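PDB 1SBZ: probable aromatic acid decarboxylase, which acts as an FMN-dependent, UbiX-like decarboxylase and assembles as a homododecamer. Local coordinates for the interface of chains A and B. Residues are numbered along the deposited sequence; one frame, centred on the assembly and turned at random. Chains: chain A/B, Probable aromatic acid decarboxylase.

The interface of chains A and B. Residues chain A 94-95, 97, 111, 137, 140; chain B 127-129.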
ATOM      1  N   ILE A  94     -16.420  14.080  -6.241  1.00 15.96           N
ATOM      2  CA  ILE A  94     -16.192  14.353  -4.818  1.00 15.88           C
ATOM      3  C   ILE A  94     -14.939  13.620  -4.331  1.00 15.92           C
ATOM      4  O   ILE A  94     -14.092  14.200  -3.650  1.00 16.09           O
ATOM      5  CB  ILE A  94     -17.457  13.978  -3.977  1.00 15.98           C
ATOM      6  CG1 ILE A  94     -18.626  14.923  -4.299  1.00 16.19           C
ATOM      7  CG2 ILE A  94     -17.171  14.032  -2.484  1.00 16.04           C
ATOM      8  CD1 ILE A  94     -19.997  14.431  -3.766  1.00 15.75           C
ATOM      9  N   ARG A  95     -14.804  12.353  -4.704  1.00 16.06           N
ATOM     10  CA  ARG A  95     -13.662  11.549  -4.254  1.00 16.25           C
ATOM     11  C   ARG A  95     -12.346  12.161  -4.746  1.00 15.92           C
ATOM     12  O   ARG A  95     -11.375  12.260  -3.990  1.00 16.09           O
ATOM     13  CB  ARG A  95     -13.805  10.095  -4.725  1.00 15.88           C
ATOM     14  CG  ARG A  95     -12.722   9.136  -4.194  1.00 17.46           C
ATOM     15  CD  ARG A  95     -11.405   9.134  -4.985  1.00 18.35           C
ATOM     16  NE  ARG A  95     -10.356   8.354  -4.315  1.00 19.70           N
ATOM     17  CZ  ARG A  95      -9.534   8.822  -3.371  1.00 20.88           C
ATOM     18  NH1 ARG A  95      -9.620  10.082  -2.943  1.00 19.96           N
ATOM     19  NH2 ARG A  95      -8.614   8.022  -2.842  1.00 21.62           N
ATOM     20  N   GLY A  97     -11.938  15.241  -5.623  1.00 16.41           N
ATOM     21  CA  GLY A  97     -11.886  16.642  -5.208  1.00 17.30           C
ATOM     22  C   GLY A  97     -12.020  17.619  -6.364  1.00 17.53           C
ATOM     23  O   GLY A  97     -11.713  18.796  -6.220  1.00 17.71           O
ATOM     24  N   LEU A 111     -16.798  18.523   3.670  1.00 21.07           N
ATOM     25  CA  LEU A 111     -15.684  17.665   4.088  1.00 21.23           C
ATOM     26  C   LEU A 111     -14.532  18.407   4.779  1.00 21.11           C
ATOM     27  O   LEU A 111     -14.069  17.973   5.830  1.00 21.16           O
ATOM     28  CB  LEU A 111     -15.162  16.831   2.918  1.00 21.30           C
ATOM     29  CG  LEU A 111     -16.148  15.800   2.364  1.00 21.97           C
ATOM     30  CD1 LEU A 111     -15.488  14.934   1.314  1.00 21.54           C
ATOM     31  CD2 LEU A 111     -16.731  14.935   3.481  1.00 23.65           C
ATOM     32  N   LEU A 137     -14.083   7.522   0.203  1.00 16.73           N
ATOM     33  CA  LEU A 137     -14.927   8.470   0.927  1.00 17.64           C
ATOM     34  C   LEU A 137     -15.455   7.896   2.252  1.00 17.90           C
ATOM     35  O   LEU A 137     -15.528   8.621   3.249  1.00 18.25           O
ATOM     36  CB  LEU A 137     -16.068   8.995   0.038  1.00 17.29           C
ATOM     37  CG  LEU A 137     -15.627   9.933  -1.099  1.00 17.68           C
ATOM     38  CD1 LEU A 137     -16.748  10.163  -2.093  1.00 17.32           C
ATOM     39  CD2 LEU A 137     -15.115  11.260  -0.543  1.00 15.54           C
HETATM   40  N   MSE A 140     -13.223   8.363   5.160  1.00 23.41           N
HETATM   41  CA  MSE A 140     -13.211   9.751   5.616  1.00 25.53           C
HETATM   42  C   MSE A 140     -14.447  10.112   6.435  1.00 24.57           C
HETATM   43  O   MSE A 140     -14.628  11.272   6.807  1.00 25.13           O
HETATM   44  CB  MSE A 140     -13.129  10.692   4.420  1.00 24.94           C
HETATM   45  CG  MSE A 140     -11.873  10.551   3.596  1.00 26.99           C
HETATM   46 SE   MSE A 140     -11.889  11.760   2.071  1.00 31.33          SE
HETATM   47  CE  MSE A 140     -12.494  13.413   2.954  1.00 30.93           C
TER
ATOM     48  N   SER B 127      -8.552  19.452   3.749  1.00 20.37           N
ATOM     49  CA  SER B 127      -9.157  18.154   3.989  1.00 19.46           C
ATOM     50  C   SER B 127      -8.204  17.021   3.615  1.00 18.89           C
ATOM     51  O   SER B 127      -7.125  17.251   3.070  1.00 18.57           O
ATOM     52  CB  SER B 127     -10.437  18.028   3.171  1.00 19.41           C
ATOM     53  OG  SER B 127     -10.127  17.864   1.801  1.00 18.94           O
ATOM     54  N   THR B 128      -8.621  15.796   3.910  1.00 18.36           N
ATOM     55  CA  THR B 128      -7.883  14.612   3.504  1.00 17.70           C
ATOM     56  C   THR B 128      -7.675  14.603   1.985  1.00 17.26           C
ATOM     57  O   THR B 128      -6.558  14.406   1.508  1.00 16.90           O
ATOM     58  CB  THR B 128      -8.627  13.355   3.979  1.00 18.14           C
ATOM     59  OG1 THR B 128      -8.547  13.275   5.409  1.00 18.08           O
ATOM     60  CG2 THR B 128      -7.926  12.076   3.510  1.00 17.42           C
ATOM     61  N   ILE B 129      -8.750  14.820   1.236  1.00 16.95           N
ATOM     62  CA  ILE B 129      -8.666  14.858  -0.222  1.00 16.53           C
ATOM     63  C   ILE B 129      -7.630  15.873  -0.700  1.00 16.16           C
ATOM     64  O   ILE B 129      -6.821  15.554  -1.571  1.00 16.27           O
ATOM     65  CB  ILE B 129     -10.040  15.156  -0.853  1.00 16.67           C
ATOM     66  CG1 ILE B 129     -11.041  14.055  -0.492  1.00 17.28           C
ATOM     67  CG2 ILE B 129      -9.915  15.282  -2.375  1.00 16.60           C
ATOM     68  CD1 ILE B 129     -12.470  14.415  -0.798  1.00 15.95           C
TER
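B:Ile129 packs against a surface of chain A made by A:Ile94, A:Gly97, A:Leu111 and A:Met140, and its branched side chain suits the task because its two arms serve different neighbours. The longer arm, with CG1 anti to the carbonyl carbon (chi1 -61°), carries the terminal methyl CD1 to 3.3 Å from the backbone carbonyl oxygen O of A:Ile94. CD1 of A:Leu111 lies 3.7 Å from the same methyl, the leucine's forked apolar end offering a methyl to the isoleucine. CD2 of A:Leu137 only grazes CD1 of B:Ile129. The shorter arm, CG2, rests 3.7 Å from CA of A:Gly97 and equally near the carbonyl O of A:Arg95. Glycine readily takes the positive phi (82°) found here just after helix 88-96, and its lack of a side chain probably lets the methyl settle close.

Selenomethionine A:Met140 lies across B:Ile129 at about a right angle, its selenium SE 3.5 Å from CG1 of the isoleucine. A bend at chi3 (46°) brings its methyl CE onto the same arm, and the long, flexible, polarisable chain can mould itself to this surface. Beside this core the fit slackens: B:Ile129 buries 73 Å², B:Thr128 29 Å² and B:Ser127 10 Å². B:Thr128 meets CE of A:Met140 through CB, at 4.0 Å; these small hydroxyl residues may face a more solvent-accessible side.

B:Ile129 belongs to the first turn of B helix 128-139; its socket is chiefly A helices 88-96 and 102-113 with A:Gly97 and A:Met140, A:Leu137 of helix 128-138 lying at the edge, within a dodecamer subunit interface.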